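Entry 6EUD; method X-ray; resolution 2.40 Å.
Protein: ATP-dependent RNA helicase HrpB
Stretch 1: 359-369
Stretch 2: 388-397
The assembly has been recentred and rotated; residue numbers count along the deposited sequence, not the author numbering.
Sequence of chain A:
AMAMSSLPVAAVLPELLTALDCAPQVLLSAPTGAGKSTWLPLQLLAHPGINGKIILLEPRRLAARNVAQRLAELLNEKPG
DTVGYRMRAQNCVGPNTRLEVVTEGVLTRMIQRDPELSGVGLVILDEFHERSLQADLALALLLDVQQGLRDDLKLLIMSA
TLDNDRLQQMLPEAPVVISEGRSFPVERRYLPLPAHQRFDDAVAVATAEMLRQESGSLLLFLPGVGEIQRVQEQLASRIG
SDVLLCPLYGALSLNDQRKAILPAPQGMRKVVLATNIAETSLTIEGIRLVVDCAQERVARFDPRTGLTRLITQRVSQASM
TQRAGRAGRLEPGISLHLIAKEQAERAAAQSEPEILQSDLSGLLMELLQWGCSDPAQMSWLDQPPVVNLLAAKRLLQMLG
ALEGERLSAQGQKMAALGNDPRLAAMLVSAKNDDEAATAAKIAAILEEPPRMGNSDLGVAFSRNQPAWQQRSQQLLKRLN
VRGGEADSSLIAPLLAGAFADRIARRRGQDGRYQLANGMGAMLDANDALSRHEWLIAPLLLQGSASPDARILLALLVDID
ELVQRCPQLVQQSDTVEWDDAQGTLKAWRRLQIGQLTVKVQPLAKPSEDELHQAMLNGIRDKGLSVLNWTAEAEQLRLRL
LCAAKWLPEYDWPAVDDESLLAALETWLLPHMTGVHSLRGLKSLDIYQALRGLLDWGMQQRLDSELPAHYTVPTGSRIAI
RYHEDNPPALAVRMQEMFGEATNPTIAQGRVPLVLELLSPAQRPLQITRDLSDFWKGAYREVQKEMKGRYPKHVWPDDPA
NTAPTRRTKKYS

Stretch 1 359-369: DLSGLLMELLQ
Stretch 2 388-397: NLLAAKRLLQ

A single water is the only polar link between these two helical stretches of HrpB: water 1 accepts from Leu-360 N (2.8 Å) and donates to Asn-388 O (2.9 Å), and no direct hydrogen bond crosses the interface. Everything else is van der Waals packing, mostly between apolar side chains, with 511 Å² buried over both sides. Helix 361-369 and helix 388-397 cross at -77°, their axes approaching to 8.9 Å. The register is set where Ser-361 CA lies 4.4 Å from Ala-392 CA, so the start of the first helix rests on the middle of the second stretch.

Asp-359 (phi/psi -48/127) and Leu-360 (-112/11) lead into the first helix, with Leu-360 at the N-cap position; both helices then keep regular alpha geometry, with i to i-4 backbone hydrogen bonds throughout. The side chain of Asp-359 (chi1 t) reaches forward to the start of the helix, its OD1 accepting from Ser-361 N at 3.0 Å and from Ser-361 OG at 2.8 Å. The p rotamer of Ser-361 thus satisfies its hydroxyl within its own stretch, while Ser-361 CB packs against Leu-395 CD2 at 3.7 Å.

Where the backbones come close, Ala-392 presents only a methyl: its CB points toward the first stretch and lies 3.6 Å from both Leu-360 C and Ser-361 N. Leu-360 (m, t) spreads along the second helix: its CD1 meets Leu-389 CD2 at 3.5 Å and Asn-388 CB at 3.8 Å. Leu-389 is also m, t; its CA-to-CB bond points sideways, but its end comes nearer the first stretch.

Two leucines interlock as knobs into holes. Leu-364 (t, p) sits among Leu-389, Ala-392, Lys-393 and Leu-396; its CD2 reaches Ala-392 CB at 3.7 Å, Leu-396 CD1 at 3.7 Å and the backbone Lys-393 N at 3.4 Å. In return Leu-396 (m, t), the residue most covered by the opposing stretch, sits among Ser-361, Leu-364, Met-365 and Leu-368. Its CD2 touches Met-365 CE at 3.5 Å, and its CD1 lies 4.1 Å from Leu-368 CD1. Met-365 points sideways at CA-to-CB, but its t, p, p chain brings the terminal methyl to Leu-396.

Lys-393 lends only its inner part: CB lies 4.2 Å from Leu-364 CD2, while its CA-to-CB bond points away overall, the chain is t, t, t, p, and NZ is hydrogen-bonded elsewhere in the structure. Leu-390 and Arg-394 point away and are exposed. Gly-362 makes no contact here.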

# COMPACT_ATOMS: atom_id res chain seq x y z
N ASP A 359 5.22 1.84 -2.27
CA ASP A 359 5.49 0.90 -3.35
C ASP A 359 6.32 -0.28 -2.84
O ASP A 359 7.37 -0.09 -2.24
CB ASP A 359 6.23 1.63 -4.48
CG ASP A 359 6.18 0.91 -5.83
OD1 ASP A 359 6.22 -0.34 -5.90
OD2 ASP A 359 6.11 1.64 -6.83
N LEU A 360 5.87 -1.50 -3.06
CA LEU A 360 6.58 -2.64 -2.52
C LEU A 360 7.22 -3.50 -3.60
O LEU A 360 7.68 -4.61 -3.32
CB LEU A 360 5.63 -3.50 -1.68
CG LEU A 360 4.94 -2.84 -0.49
CD1 LEU A 360 4.09 -3.86 0.24
CD2 LEU A 360 5.94 -2.20 0.47
N SER A 361 7.25 -3.00 -4.84
CA SER A 361 7.87 -3.76 -5.92
C SER A 361 9.37 -4.02 -5.64
O SER A 361 9.85 -5.13 -5.89
CB SER A 361 7.69 -3.05 -7.26
OG SER A 361 8.19 -1.72 -7.24
N GLY A 362 10.09 -3.04 -5.10
CA GLY A 362 11.47 -3.25 -4.70
C GLY A 362 11.61 -4.27 -3.58
O GLY A 362 12.45 -5.17 -3.64
N LEU A 363 10.78 -4.13 -2.54
CA LEU A 363 10.79 -5.03 -1.40
C LEU A 363 10.48 -6.45 -1.82
O LEU A 363 11.12 -7.41 -1.37
CB LEU A 363 9.78 -4.55 -0.36
CG LEU A 363 9.53 -5.51 0.80
CD1 LEU A 363 10.82 -5.79 1.54
CD2 LEU A 363 8.53 -4.86 1.73
N LEU A 364 9.50 -6.60 -2.69
CA LEU A 364 9.09 -7.92 -3.16
C LEU A 364 10.24 -8.55 -3.95
O LEU A 364 10.52 -9.74 -3.83
CB LEU A 364 7.82 -7.81 -4.01
CG LEU A 364 7.11 -9.08 -4.48
CD1 LEU A 364 6.78 -9.95 -3.27
CD2 LEU A 364 5.83 -8.73 -5.26
N MET A 365 10.90 -7.73 -4.75
CA MET A 365 12.06 -8.16 -5.51
C MET A 365 13.16 -8.62 -4.55
O MET A 365 13.78 -9.63 -4.79
CB MET A 365 12.53 -7.03 -6.43
CG MET A 365 13.72 -7.33 -7.30
SD MET A 365 13.33 -8.46 -8.62
CE MET A 365 12.16 -7.50 -9.53
N GLU A 366 13.37 -7.89 -3.45
CA GLU A 366 14.37 -8.30 -2.44
C GLU A 366 14.04 -9.62 -1.75
O GLU A 366 14.92 -10.49 -1.61
CB GLU A 366 14.53 -7.23 -1.36
CG GLU A 366 15.04 -5.89 -1.85
CD GLU A 366 16.51 -5.91 -2.28
OE1 GLU A 366 17.14 -6.99 -2.34
OE2 GLU A 366 17.03 -4.81 -2.54
N LEU A 367 12.80 -9.76 -1.30
CA LEU A 367 12.35 -10.98 -0.63
C LEU A 367 12.45 -12.21 -1.55
O LEU A 367 12.87 -13.27 -1.11
CB LEU A 367 10.92 -10.82 -0.11
CG LEU A 367 10.70 -9.70 0.92
CD1 LEU A 367 9.25 -9.62 1.34
CD2 LEU A 367 11.61 -9.90 2.13
N LEU A 368 12.08 -12.05 -2.82
CA LEU A 368 12.18 -13.15 -3.79
C LEU A 368 13.64 -13.59 -3.98
O LEU A 368 13.95 -14.78 -3.90
CB LEU A 368 11.57 -12.76 -5.14
CG LEU A 368 10.04 -12.65 -5.18
CD1 LEU A 368 9.61 -11.91 -6.44
CD2 LEU A 368 9.38 -14.02 -5.12
N GLN A 369 14.52 -12.62 -4.22
CA GLN A 369 15.96 -12.86 -4.30
C GLN A 369 16.49 -13.45 -2.99
O GLN A 369 17.41 -14.25 -2.99
CB GLN A 369 16.70 -11.55 -4.64
CG GLN A 369 18.21 -11.70 -4.83
CD GLN A 369 18.92 -10.36 -4.88
OE1 GLN A 369 18.35 -9.33 -4.51
NE2 GLN A 369 20.17 -10.36 -5.33
N ASN A 388 -0.97 -3.67 -1.41
CA ASN A 388 0.24 -3.15 -2.04
C ASN A 388 1.18 -4.28 -2.51
O ASN A 388 1.94 -4.10 -3.47
CB ASN A 388 0.96 -2.21 -1.09
CG ASN A 388 0.16 -0.93 -0.85
OD1 ASN A 388 -0.75 -0.61 -1.60
ND2 ASN A 388 0.53 -0.19 0.19
N LEU A 389 1.10 -5.44 -1.85
CA LEU A 389 1.87 -6.60 -2.28
C LEU A 389 1.31 -7.12 -3.59
O LEU A 389 2.06 -7.48 -4.49
CB LEU A 389 1.84 -7.69 -1.22
CG LEU A 389 2.66 -7.42 0.04
CD1 LEU A 389 2.38 -8.48 1.08
CD2 LEU A 389 4.15 -7.36 -0.28
N LEU A 390 -0.02 -7.14 -3.68
CA LEU A 390 -0.71 -7.54 -4.91
C LEU A 390 -0.37 -6.58 -6.03
O LEU A 390 -0.10 -7.02 -7.14
CB LEU A 390 -2.22 -7.59 -4.70
CG LEU A 390 -2.82 -8.96 -4.39
CD1 LEU A 390 -2.61 -9.91 -5.57
CD2 LEU A 390 -2.26 -9.56 -3.09
N ALA A 391 -0.41 -5.28 -5.76
CA ALA A 391 -0.02 -4.29 -6.77
C ALA A 391 1.43 -4.52 -7.18
O ALA A 391 1.73 -4.50 -8.37
CB ALA A 391 -0.22 -2.86 -6.26
N ALA A 392 2.31 -4.77 -6.21
CA ALA A 392 3.71 -5.11 -6.51
C ALA A 392 3.84 -6.36 -7.40
O ALA A 392 4.55 -6.34 -8.42
CB ALA A 392 4.49 -5.30 -5.22
N LYS A 393 3.17 -7.45 -7.02
CA LYS A 393 3.17 -8.67 -7.82
C LYS A 393 2.74 -8.38 -9.27
O LYS A 393 3.43 -8.77 -10.21
CB LYS A 393 2.26 -9.71 -7.19
CG LYS A 393 2.22 -11.05 -7.91
CD LYS A 393 1.19 -11.95 -7.23
CE LYS A 393 1.13 -13.36 -7.83
NZ LYS A 393 2.30 -14.22 -7.45
N ARG A 394 1.64 -7.64 -9.43
CA ARG A 394 1.15 -7.32 -10.76
C ARG A 394 2.18 -6.54 -11.56
O ARG A 394 2.41 -6.85 -12.72
CB ARG A 394 -0.17 -6.54 -10.70
CG ARG A 394 -1.34 -7.44 -10.36
CD ARG A 394 -2.68 -6.75 -10.56
NE ARG A 394 -2.81 -5.59 -9.68
CZ ARG A 394 -3.30 -5.64 -8.45
NH1 ARG A 394 -3.72 -6.79 -7.95
NH2 ARG A 394 -3.37 -4.53 -7.73
N LEU A 395 2.82 -5.55 -10.94
CA LEU A 395 3.86 -4.79 -11.63
C LEU A 395 5.03 -5.68 -12.07
O LEU A 395 5.53 -5.54 -13.19
CB LEU A 395 4.38 -3.65 -10.76
CG LEU A 395 5.63 -2.91 -11.29
CD1 LEU A 395 5.42 -2.34 -12.71
CD2 LEU A 395 6.03 -1.79 -10.34
N LEU A 396 5.49 -6.56 -11.18
CA LEU A 396 6.61 -7.44 -11.49
C LEU A 396 6.24 -8.36 -12.65
O LEU A 396 7.09 -8.68 -13.50
CB LEU A 396 7.03 -8.25 -10.25
CG LEU A 396 7.69 -7.44 -9.12
CD1 LEU A 396 8.26 -8.34 -8.04
CD2 LEU A 396 8.80 -6.55 -9.66
N GLN A 397 4.97 -8.77 -12.71
CA GLN A 397 4.46 -9.53 -13.85
C GLN A 397 4.58 -8.72 -15.14
O GLN A 397 5.11 -9.20 -16.13
CB GLN A 397 3.01 -9.95 -13.61
CG GLN A 397 2.90 -11.21 -12.77
CD GLN A 397 1.58 -11.34 -12.04
OE1 GLN A 397 0.70 -10.49 -12.14
NE2 GLN A 397 1.44 -12.42 -11.27
O HOH W 1 3.45 -1.77 -4.43